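Local coordinates for autolysin E (Staphylococcus aureus, PDB 4PI8), which probably cleaves the NAG-NAM glycan chains of peptidoglycan as a glycosidase of the lysozyme clan, and here holds a NAG-NAM disaccharide, at residues 7-12 with 187-192; 31-36 with 195-200; 174-179 with 183-188. The protein carries 1 engineered substitution. One frame throughout, in Å; residues are numbered along the deposited sequence. Where two conformers were deposited one is given.

Contact 1: residues 7-12 with 187-192. With NAG (2-acetamido-2-deoxy-beta-D-glucopyranose), chain B; AMU (N-acetyl-beta-muramic acid), chain C.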
loop_
_atom_site.group_PDB
_atom_site.type_symbol
_atom_site.label_atom_id
_atom_site.label_comp_id
_atom_site.label_asym_id
_atom_site.label_seq_id
_atom_site.Cartn_x
_atom_site.Cartn_y
_atom_site.Cartn_z
ATOM N N VAL A 7 19.616 -9.781 -4.500
ATOM C CA VAL A 7 19.174 -11.144 -4.281
ATOM C C VAL A 7 20.080 -11.740 -3.202
ATOM O O VAL A 7 21.252 -12.110 -3.425
ATOM C CB VAL A 7 19.116 -12.001 -5.575
ATOM C CG1 VAL A 7 18.779 -13.420 -5.294
ATOM C CG2 VAL A 7 18.142 -11.394 -6.574
ATOM N N ASN A 8 19.550 -11.841 -2.011
ATOM C CA ASN A 8 20.309 -12.187 -0.804
ATOM C C ASN A 8 20.003 -13.496 -0.154
ATOM O O ASN A 8 20.910 -14.037 0.573
ATOM C CB ASN A 8 20.079 -11.084 0.238
ATOM C CG ASN A 8 20.801 -9.813 -0.069
ATOM O OD1 ASN A 8 21.798 -9.787 -0.811
ATOM N ND2 ASN A 8 20.313 -8.723 0.483
ATOM N N TYR A 9 18.807 -14.059 -0.300
ATOM C CA TYR A 9 18.327 -15.197 0.449
ATOM C C TYR A 9 17.710 -16.228 -0.487
ATOM O O TYR A 9 17.141 -15.864 -1.515
ATOM C CB TYR A 9 17.322 -14.806 1.527
ATOM C CG TYR A 9 17.922 -14.008 2.605
ATOM C CD1 TYR A 9 18.541 -14.655 3.668
ATOM C CD2 TYR A 9 17.940 -12.627 2.608
ATOM C CE1 TYR A 9 19.094 -13.943 4.706
ATOM C CE2 TYR A 9 18.511 -11.923 3.671
ATOM C CZ TYR A 9 19.114 -12.592 4.701
ATOM O OH TYR A 9 19.689 -11.849 5.715
ATOM N N SER A 10 17.830 -17.518 -0.160
ATOM C CA SER A 10 17.043 -18.540 -0.768
ATOM C C SER A 10 15.587 -18.379 -0.329
ATOM O O SER A 10 15.262 -17.785 0.751
ATOM C CB SER A 10 17.483 -19.955 -0.371
ATOM O OG SER A 10 17.233 -20.202 0.980
ATOM N N PHE A 11 14.665 -18.920 -1.111
ATOM C CA PHE A 11 13.255 -18.894 -0.695
ATOM C C PHE A 11 13.038 -19.538 0.633
ATOM O O PHE A 11 12.374 -19.016 1.510
ATOM C CB PHE A 11 12.384 -19.565 -1.798
ATOM C CG PHE A 11 10.918 -19.527 -1.524
ATOM C CD1 PHE A 11 10.251 -18.303 -1.550
ATOM C CD2 PHE A 11 10.200 -20.643 -1.154
ATOM C CE1 PHE A 11 8.888 -18.221 -1.289
ATOM C CE2 PHE A 11 8.853 -20.546 -0.903
ATOM C CZ PHE A 11 8.198 -19.351 -0.970
ATOM N N ASP A 12 13.657 -20.721 0.848
ATOM C CA ASP A 12 13.449 -21.401 2.110
ATOM C C ASP A 12 13.945 -20.616 3.336
ATOM O O ASP A 12 13.317 -20.630 4.378
ATOM C CB ASP A 12 14.093 -22.821 2.108
ATOM C CG ASP A 12 13.345 -23.800 1.209
ATOM O OD1 ASP A 12 12.187 -23.545 0.844
ATOM O OD2 ASP A 12 13.948 -24.840 0.848
ATOM N N GLU A 187 14.856 -8.738 -0.150
ATOM C CA GLU A 187 16.257 -8.342 0.066
ATOM C C GLU A 187 16.596 -8.466 1.523
ATOM O O GLU A 187 17.765 -8.788 1.868
ATOM C CB GLU A 187 16.469 -6.928 -0.397
ATOM C CG GLU A 187 17.916 -6.438 -0.447
ATOM C CD GLU A 187 18.080 -5.075 -1.103
ATOM O OE1 GLU A 187 17.116 -4.394 -1.534
ATOM O OE2 GLU A 187 19.277 -4.676 -1.298
ATOM N N ASN A 188 15.646 -8.235 2.429
ATOM C CA ASN A 188 15.807 -8.294 3.896
ATOM C C ASN A 188 14.505 -8.837 4.517
ATOM O O ASN A 188 13.709 -8.104 5.082
ATOM C CB ASN A 188 16.182 -6.958 4.522
ATOM C CG ASN A 188 17.587 -6.526 4.162
ATOM O OD1 ASN A 188 17.817 -5.657 3.263
ATOM N ND2 ASN A 188 18.522 -7.134 4.782
ATOM N N PRO A 189 14.288 -10.137 4.397
ATOM C CA PRO A 189 12.995 -10.711 4.749
ATOM C C PRO A 189 12.563 -10.427 6.166
ATOM O O PRO A 189 13.369 -10.470 7.114
ATOM C CB PRO A 189 13.207 -12.226 4.494
ATOM C CG PRO A 189 14.205 -12.282 3.450
ATOM C CD PRO A 189 15.159 -11.144 3.749
ATOM N N ALA A 190 11.287 -10.140 6.352
ATOM C CA ALA A 190 10.633 -9.947 7.617
ATOM C C ALA A 190 10.921 -8.622 8.277
ATOM O O ALA A 190 10.503 -8.404 9.450
ATOM C CB ALA A 190 10.839 -11.139 8.593
ATOM N N GLN A 191 11.604 -7.695 7.619
ATOM C CA GLN A 191 11.797 -6.352 8.069
ATOM C C GLN A 191 11.110 -5.440 7.099
ATOM O O GLN A 191 11.117 -5.650 5.896
ATOM C CB GLN A 191 13.332 -5.937 7.985
ATOM C CG GLN A 191 14.152 -6.739 8.922
ATOM C CD GLN A 191 15.507 -6.126 9.072
ATOM O OE1 GLN A 191 16.507 -6.673 8.612
ATOM N NE2 GLN A 191 15.544 -4.973 9.657
ATOM N N HIS A 192 10.712 -4.288 7.624
ATOM C CA HIS A 192 10.230 -3.169 6.816
ATOM C C HIS A 192 9.182 -3.632 5.807
ATOM O O HIS A 192 9.283 -3.257 4.605
ATOM C CB HIS A 192 11.373 -2.389 6.155
ATOM C CG HIS A 192 10.953 -1.000 5.820
ATOM N ND1 HIS A 192 10.661 -0.598 4.524
ATOM C CD2 HIS A 192 10.591 0.034 6.623
ATOM C CE1 HIS A 192 10.200 0.638 4.550
ATOM N NE2 HIS A 192 10.131 1.049 5.804
HETATM C C1 NAG B . 6.306 -3.317 11.939
HETATM C C2 NAG B . 7.568 -4.144 11.667
HETATM C C3 NAG B . 8.411 -4.171 12.954
HETATM C C4 NAG B . 8.620 -2.755 13.394
HETATM C C5 NAG B . 7.322 -1.975 13.526
HETATM C C6 NAG B . 7.642 -0.527 13.746
HETATM C C7 NAG B . 7.617 -5.915 9.904
HETATM C C8 NAG B . 7.336 -7.337 9.602
HETATM N N2 NAG B . 7.350 -5.499 11.155
HETATM O O3 NAG B . 9.666 -4.766 12.659
HETATM O O4 NAG B . 9.203 -2.763 14.695
HETATM O O5 NAG B . 6.635 -1.993 12.274
HETATM O O6 NAG B . 6.371 0.063 14.028
HETATM O O7 NAG B . 8.078 -5.143 9.054
HETATM C C1 AMU C . 1.902 -2.418 9.250
HETATM C C2 AMU C . 2.875 -1.277 9.306
HETATM C C3 AMU C . 4.306 -1.811 9.483
HETATM C C4 AMU C . 4.330 -2.738 10.720
HETATM C C5 AMU C . 3.206 -3.730 10.637
HETATM C C6 AMU C . 3.173 -4.645 11.864
HETATM C C7 AMU C . 2.968 0.853 8.002
HETATM C C8 AMU C . 3.028 1.423 6.602
HETATM C C9 AMU C . 6.094 -0.553 8.469
HETATM C C10 AMU C . 6.454 0.878 8.366
HETATM C C11 AMU C . 7.333 -1.437 8.585
HETATM O O1 AMU C . 0.568 -1.950 9.136
HETATM O O3 AMU C . 5.257 -0.759 9.611
HETATM O O4 AMU C . 5.631 -3.348 10.694
HETATM O O5 AMU C . 1.971 -3.068 10.525
HETATM O O6 AMU C . 2.236 -5.718 11.729
HETATM O O7 AMU C . 2.918 1.575 8.975
HETATM O O10 AMU C . 6.726 1.383 7.237
HETATM O O11 AMU C . 6.534 1.581 9.453
HETATM N N2 AMU C . 2.849 -0.468 8.061
HETATM O O HOH W 1 21.316 -5.926 -0.319
HETATM O O HOH W 2 18.016 -9.590 6.029
#
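Glu187 meets Asn8 through its main chain: Asn8 ND2 donates to Glu187 O over 2.9 Å in a nearly straight bond (168°). ND2 approaches in the carbonyl plane, on a lone pair, and the oxygen lies close to the Asn8 amide plane. The same ND2 also donates a hydrogen bond to a water 3.1 Å away, which in turn donates to Glu187 OE2, so one amide end is tied both to the backbone and, through solvent, to the carboxylate. Its OE1 is bonded to Asn175. Tyr9 CG lies anti to the carbonyl carbon (chi1 -67°), which sets the ring towards Pro189 and puts Glu187 O at its edge, in plane. Asn188 answers Tyr9 through a second water, held between Tyr9 OH and Asn188 ND2. It also opens a type II beta turn that ends at Gln191, with Ala190 as its positive-phi third residue (76°). Pro189 CD lies 3.4 Å from Tyr9 CD2, while the proline ring also leans on Ala14 and Met17 of helix 11-18. Past Pro189 the chain turns to the glycan. Ala190 O is 3.3 Å from NAG C8; after Gln191, His192 N lies 3.1 Å from NAG O7, and the His192 ring stacks on that of Tyr171.

Contact 2: residues 31-36 with 195-200. With SO4 (sulfate ion), chain N.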
loop_
_atom_site.group_PDB
_atom_site.type_symbol
_atom_site.label_atom_id
_atom_site.label_comp_id
_atom_site.label_asym_id
_atom_site.label_seq_id
_atom_site.Cartn_x
_atom_site.Cartn_y
_atom_site.Cartn_z
ATOM N N GLY A 31 -15.122 -13.264 8.136
ATOM C CA GLY A 31 -15.335 -11.831 8.278
ATOM C C GLY A 31 -14.370 -10.997 9.145
ATOM O O GLY A 31 -14.610 -9.793 9.357
ATOM N N LYS A 32 -13.262 -11.585 9.609
ATOM C CA LYS A 32 -12.313 -10.776 10.386
ATOM C C LYS A 32 -10.885 -11.236 10.112
ATOM O O LYS A 32 -10.683 -12.255 9.458
ATOM C CB LYS A 32 -12.623 -10.862 11.879
ATOM C CG LYS A 32 -12.551 -12.243 12.457
ATOM C CD LYS A 32 -13.035 -12.195 13.905
ATOM C CE LYS A 32 -12.492 -13.344 14.731
ATOM N NZ LYS A 32 -12.678 -14.659 14.058
ATOM N N PHE A 33 -9.914 -10.485 10.637
ATOM C CA PHE A 33 -8.513 -10.897 10.541
ATOM C C PHE A 33 -8.065 -11.820 11.656
ATOM O O PHE A 33 -8.416 -11.575 12.801
ATOM C CB PHE A 33 -7.591 -9.670 10.433
ATOM C CG PHE A 33 -7.588 -9.069 9.049
ATOM C CD1 PHE A 33 -6.838 -9.659 8.019
ATOM C CD2 PHE A 33 -8.406 -7.979 8.749
ATOM C CE1 PHE A 33 -6.858 -9.131 6.742
ATOM C CE2 PHE A 33 -8.441 -7.459 7.462
ATOM C CZ PHE A 33 -7.669 -8.044 6.455
ATOM N N VAL A 34 -7.400 -12.912 11.297
ATOM C CA VAL A 34 -6.813 -13.855 12.256
ATOM C C VAL A 34 -5.340 -14.095 11.905
ATOM O O VAL A 34 -4.919 -13.757 10.809
ATOM C CB VAL A 34 -7.558 -15.203 12.227
ATOM C CG1 VAL A 34 -9.041 -15.024 12.601
ATOM C CG2 VAL A 34 -7.454 -15.939 10.882
ATOM N N GLU A 35 -4.553 -14.684 12.806
ATOM C CA GLU A 35 -3.163 -15.005 12.479
ATOM C C GLU A 35 -3.109 -16.086 11.438
ATOM O O GLU A 35 -3.868 -17.075 11.459
ATOM C CB GLU A 35 -2.362 -15.405 13.742
ATOM C CG GLU A 35 -0.849 -15.437 13.556
ATOM C CD GLU A 35 -0.139 -14.052 13.404
ATOM O OE1 GLU A 35 -0.730 -12.999 13.676
ATOM O OE2 GLU A 35 1.073 -14.044 13.045
ATOM N N ALA A 36 -2.242 -15.913 10.438
ATOM C CA ALA A 36 -2.024 -16.893 9.412
ATOM C C ALA A 36 -1.084 -17.969 9.964
ATOM O O ALA A 36 -0.156 -17.655 10.717
ATOM C CB ALA A 36 -1.390 -16.240 8.202
ATOM N N ALA A 195 2.547 -4.368 5.322
ATOM C CA ALA A 195 1.326 -4.828 5.904
ATOM C C ALA A 195 1.469 -6.220 6.456
ATOM O O ALA A 195 2.369 -6.951 6.001
ATOM C CB ALA A 195 0.247 -4.786 4.850
ATOM N N SER A 196 0.590 -6.589 7.411
ATOM C CA SER A 196 0.534 -7.977 7.902
ATOM C C SER A 196 -0.370 -8.876 7.135
ATOM O O SER A 196 -0.194 -10.071 7.130
ATOM C CB SER A 196 0.189 -7.990 9.389
ATOM O OG SER A 196 -1.129 -7.523 9.613
ATOM N N ASP A 197 -1.375 -8.305 6.442
ATOM C CA ASP A 197 -2.289 -9.110 5.658
ATOM C C ASP A 197 -1.492 -9.847 4.564
ATOM O O ASP A 197 -0.925 -9.214 3.686
ATOM C CB ASP A 197 -3.372 -8.198 5.065
ATOM C CG ASP A 197 -4.371 -8.918 4.216
ATOM O OD1 ASP A 197 -4.352 -10.125 3.967
ATOM O OD2 ASP A 197 -5.217 -8.122 3.700
ATOM N N ILE A 198 -1.534 -11.183 4.572
ATOM C CA ILE A 198 -0.834 -12.003 3.587
ATOM C C ILE A 198 -1.332 -11.832 2.149
ATOM O O ILE A 198 -0.626 -12.225 1.207
ATOM C CB ILE A 198 -0.744 -13.486 3.967
ATOM C CG1 ILE A 198 -2.119 -14.187 3.858
ATOM C CG2 ILE A 198 -0.050 -13.631 5.316
ATOM C CD1 ILE A 198 -2.048 -15.678 4.195
ATOM N N ARG A 199 -2.571 -11.288 2.026
ATOM C CA ARG A 199 -3.151 -10.984 0.702
ATOM C C ARG A 199 -3.219 -9.490 0.359
ATOM O O ARG A 199 -3.842 -9.083 -0.637
ATOM C CB ARG A 199 -4.537 -11.629 0.581
ATOM C CG ARG A 199 -4.418 -13.168 0.478
ATOM C CD ARG A 199 -5.644 -13.856 -0.109
ATOM N NE ARG A 199 -5.844 -13.496 -1.513
ATOM C CZ ARG A 199 -5.182 -14.027 -2.550
ATOM N NH1 ARG A 199 -4.238 -14.964 -2.383
ATOM N NH2 ARG A 199 -5.471 -13.611 -3.778
ATOM N N TRP A 200 -2.489 -8.662 1.124
ATOM C CA TRP A 200 -2.416 -7.215 0.859
ATOM C C TRP A 200 -2.059 -6.928 -0.563
ATOM O O TRP A 200 -2.706 -6.060 -1.240
ATOM C CB TRP A 200 -1.391 -6.573 1.793
ATOM C CG TRP A 200 -1.104 -5.133 1.627
ATOM C CD1 TRP A 200 -1.768 -4.082 2.227
ATOM C CD2 TRP A 200 -0.029 -4.531 0.860
ATOM N NE1 TRP A 200 -1.191 -2.904 1.868
ATOM C CE2 TRP A 200 -0.094 -3.117 1.069
ATOM C CE3 TRP A 200 1.012 -5.034 0.055
ATOM C CZ2 TRP A 200 0.770 -2.244 0.462
ATOM C CZ3 TRP A 200 1.885 -4.172 -0.509
ATOM C CH2 TRP A 200 1.777 -2.786 -0.302
HETATM S S SO4 N . -2.095 -4.280 7.985
HETATM O O1 SO4 N . -2.297 -3.080 7.123
HETATM O O2 SO4 N . -0.794 -4.203 8.596
HETATM O O3 SO4 N . -2.432 -5.513 7.213
HETATM O O4 SO4 N . -3.058 -4.206 9.158
#
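Beside the glycan pocket, to which Ser196 belongs, the two-stranded antiparallel hairpin 26-29/32-35 meets the loop ahead of helix 200-215 at two points, Phe33 on Asp197 and Ala36 on Ile198. The first brings an aromatic ring to a carboxylate. Phe33 CE1 lies 3.6 Å from Asp197 CG, the ring and carboxylate planes stand 69° apart, and Asp197 OD1 sits at the ring edge, in its plane. The second is wholly apolar: Ala36 CB is 4.1 Å from Ile198 CD1 and equally far from Ile198 CG2. With chi1 at 71°, CG2 is left anti to the carbonyl carbon, and both it and the CD1 end of the CG1 branch reach the Ala36 methyl. Ile198 also packs on Glu40 and Ala44 of helix 38-45. The Asp197 carboxylate is divided between partners, since OD2 forms a salt bridge with Lys203 while OD1 turns back to its own loop. At the Ser196-Asp197 amides a sulfate, probably from the crystallisation liquor, is gripped by the main chain: Ser196 N donates to its O2 over 3.0 Å, and Asp197 N to its O3 over 3.1 Å. Arg199 N reaches Asp197 OD1 over 2.9 Å, from above the carboxylate plane. That bond makes an Asx turn, set within a type I beta turn from Asp197 to Trp200 that leads into helix 200-215.

Contact 3: residues 174-179 with 183-188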
loop_
_atom_site.group_PDB
_atom_site.type_symbol
_atom_site.label_atom_id
_atom_site.label_comp_id
_atom_site.label_asym_id
_atom_site.label_seq_id
_atom_site.Cartn_x
_atom_site.Cartn_y
_atom_site.Cartn_z
ATOM N N ASN A 174 13.974 2.810 -0.796
ATOM C CA ASN A 174 14.570 1.636 -0.117
ATOM C C ASN A 174 14.591 0.427 -1.034
ATOM O O ASN A 174 14.658 -0.703 -0.534
ATOM C CB ASN A 174 13.834 1.332 1.188
ATOM C CG ASN A 174 14.567 0.338 2.085
ATOM O OD1 ASN A 174 15.793 0.539 2.293
ATOM N ND2 ASN A 174 13.912 -0.737 2.517
ATOM N N ASN A 175 14.432 0.606 -2.352
ATOM C CA ASN A 175 14.441 -0.467 -3.295
ATOM C C ASN A 175 13.320 -1.498 -3.141
ATOM O O ASN A 175 13.398 -2.629 -3.635
ATOM C CB ASN A 175 15.826 -1.165 -3.291
ATOM C CG ASN A 175 16.079 -1.971 -4.544
ATOM O OD1 ASN A 175 15.700 -1.565 -5.667
ATOM N ND2 ASN A 175 16.761 -3.138 -4.392
ATOM N N GLN A 176 12.194 -1.037 -2.590
ATOM C CA GLN A 176 10.948 -1.845 -2.565
ATOM C C GLN A 176 10.037 -1.135 -3.587
ATOM O O GLN A 176 9.335 -0.203 -3.245
ATOM C CB GLN A 176 10.390 -1.871 -1.152
ATOM C CG GLN A 176 11.255 -2.643 -0.178
ATOM C CD GLN A 176 10.796 -2.512 1.264
ATOM O OE1 GLN A 176 11.197 -1.591 1.974
ATOM N NE2 GLN A 176 9.937 -3.371 1.697
ATOM N N LEU A 177 10.130 -1.598 -4.824
ATOM C CA LEU A 177 9.622 -0.922 -6.002
ATOM C C LEU A 177 8.344 -1.514 -6.543
ATOM O O LEU A 177 7.791 -0.961 -7.510
ATOM C CB LEU A 177 10.680 -0.975 -7.130
ATOM C CG LEU A 177 12.104 -0.585 -6.754
ATOM C CD1 LEU A 177 12.922 -0.634 -8.080
ATOM C CD2 LEU A 177 12.091 0.789 -6.156
ATOM N N ASN A 178 7.935 -2.641 -6.031
ATOM C CA ASN A 178 6.689 -3.292 -6.434
ATOM C C ASN A 178 5.975 -3.822 -5.237
ATOM O O ASN A 178 6.508 -3.821 -4.095
ATOM C CB ASN A 178 6.943 -4.293 -7.543
ATOM C CG ASN A 178 7.738 -5.488 -7.110
ATOM O OD1 ASN A 178 7.634 -5.986 -5.993
ATOM N ND2 ASN A 178 8.523 -6.009 -8.083
ATOM N N LEU A 179 4.711 -4.238 -5.416
ATOM C CA LEU A 179 3.946 -4.656 -4.276
ATOM C C LEU A 179 4.543 -5.824 -3.501
ATOM O O LEU A 179 4.518 -5.911 -2.291
ATOM C CB LEU A 179 2.478 -4.979 -4.659
ATOM C CG LEU A 179 1.647 -3.777 -5.158
ATOM C CD1 LEU A 179 0.401 -4.300 -5.830
ATOM C CD2 LEU A 179 1.318 -2.775 -4.094
ATOM N N ARG A 183 5.630 -5.850 0.406
ATOM C CA ARG A 183 5.017 -6.757 1.337
ATOM C C ARG A 183 5.999 -7.749 1.995
ATOM O O ARG A 183 5.834 -8.094 3.159
ATOM C CB ARG A 183 3.872 -7.521 0.666
ATOM C CG ARG A 183 3.189 -8.545 1.533
ATOM C CD ARG A 183 2.575 -7.968 2.814
ATOM N NE ARG A 183 1.967 -9.001 3.661
ATOM C CZ ARG A 183 2.632 -9.756 4.525
ATOM N NH1 ARG A 183 3.954 -9.692 4.607
ATOM N NH2 ARG A 183 1.958 -10.618 5.282
ATOM N N TRP A 184 6.938 -8.274 1.205
ATOM C CA TRP A 184 7.738 -9.401 1.634
ATOM C C TRP A 184 9.246 -9.076 1.676
ATOM O O TRP A 184 10.028 -9.946 2.058
ATOM C CB TRP A 184 7.490 -10.617 0.722
ATOM C CG TRP A 184 6.079 -11.109 0.691
ATOM C CD1 TRP A 184 5.208 -10.988 -0.337
ATOM C CD2 TRP A 184 5.395 -11.819 1.725
ATOM N NE1 TRP A 184 4.024 -11.522 0.037
ATOM C CE2 TRP A 184 4.092 -12.053 1.281
ATOM C CE3 TRP A 184 5.750 -12.270 3.015
ATOM C CZ2 TRP A 184 3.153 -12.725 2.048
ATOM C CZ3 TRP A 184 4.820 -12.954 3.753
ATOM C CH2 TRP A 184 3.517 -13.155 3.255
ATOM N N ASN A 185 9.638 -7.876 1.337
ATOM C CA ASN A 185 11.031 -7.422 1.372
ATOM C C ASN A 185 12.044 -8.521 1.190
ATOM O O ASN A 185 12.843 -8.809 2.089
ATOM C CB ASN A 185 11.277 -6.639 2.665
ATOM C CG ASN A 185 12.498 -5.729 2.586
ATOM O OD1 ASN A 185 13.086 -5.524 1.526
ATOM N ND2 ASN A 185 12.809 -5.104 3.734
ATOM N N PRO A 186 12.078 -9.162 0.043
ATOM C CA PRO A 186 12.963 -10.317 -0.143
ATOM C C PRO A 186 14.437 -9.959 0.023
ATOM O O PRO A 186 15.242 -10.902 0.349
ATOM C CB PRO A 186 12.657 -10.794 -1.546
ATOM C CG PRO A 186 11.858 -9.739 -2.181
ATOM C CD PRO A 186 11.177 -8.985 -1.099
ATOM N N GLU A 187 14.856 -8.738 -0.150
ATOM C CA GLU A 187 16.257 -8.342 0.066
ATOM C C GLU A 187 16.596 -8.466 1.523
ATOM O O GLU A 187 17.765 -8.788 1.868
ATOM C CB GLU A 187 16.469 -6.928 -0.397
ATOM C CG GLU A 187 17.916 -6.438 -0.447
ATOM C CD GLU A 187 18.080 -5.075 -1.103
ATOM O OE1 GLU A 187 17.116 -4.394 -1.534
ATOM O OE2 GLU A 187 19.277 -4.676 -1.298
ATOM N N ASN A 188 15.646 -8.235 2.429
ATOM C CA ASN A 188 15.807 -8.294 3.896
ATOM C C ASN A 188 14.505 -8.837 4.517
ATOM O O ASN A 188 13.709 -8.104 5.082
ATOM C CB ASN A 188 16.182 -6.958 4.522
ATOM C CG ASN A 188 17.587 -6.526 4.162
ATOM O OD1 ASN A 188 17.817 -5.657 3.263
ATOM N ND2 ASN A 188 18.522 -7.134 4.782
HETATM O O HOH W 3 16.797 -2.373 0.413
HETATM O O HOH W 4 14.640 -4.965 -2.805
#
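Hydrogen bonds carry the two ends of this contact. At one end Asn175 ND2 donates to Glu187 OE1 over 3.1 Å, reaching the oxygen from above the carboxylate plane (35° out of it), while the acceptor lies close to the plane of the amide; the two flat groups stand nearly perpendicular. The stronger partner of Asn175 ND2 is Asp6 OD2, so one amide nitrogen serves two acidic residues. At the other end Arg183 N bonds to Leu179 O over 2.9 Å, a regular i to i+4 bond within helix 179-184.

Water adds a further bridge: one molecule donates both to Asn175 O and to Glu187 OE1, 2.8 Å from each, linking the main chain of one residue to the acid that its side chain already holds.

Between these ends the contact is made by flat groups. The amides of Gln176 and Asn185 stack, their planes only 14° apart, with Gln176 NE2 3.6 Å from Asn185 CG. Both are held at their polar ends: Gln176 OE1 accepts from Asn174 ND2 (2.9 Å) and from His192, Gln176 NE2 donates to Gln181 O, and Asn185 ND2 donates to Gln191 O. Such a network would fix the rotation of both amides. Within 183-188, the guanidinium of Arg183 lies against the Trp184 ring, NH1 3.4 Å above the indole plane and offset toward its rim. The arginine chain bends at chi2 (59°) on its way to the guanidinium, whose NH2 is hydrogen-bonded to Gln25 OE1 and whose NE to Asp197 O.

The contact thus joins the loop between two helices to the exit of the second: a Schellman motif, with Asn175 as its C-prime residue, closes helix 156-172, Asn178 N-caps helix 179-184, and Asn185, with positive phi, leaves that helix into a type I beta turn.

In the fold
Contacts 1 and 3, with centres 9 Å apart, share Glu187 and Asn188 and are joined by His192 ND1 to Gln176 OE1 and by Asn185 ND2 to Gln191 O, both probable hydrogen bonds of 2.8 Å. Contact 3 thus backs the loop that carries Ala190, Gln191 and His192 into the glycan pocket. Contact 2 lies about 20 Å from contact 1 and 19 Å from contact 3, measured between centres, and adds Ser196 to the same pocket. Arg183 ties contact 3 to contact 2, its NE 2.9 Å from Asp197 O, and its side chain lies about 6 Å from NAG. Contact 3 is nested inside the loop closed by contact 2.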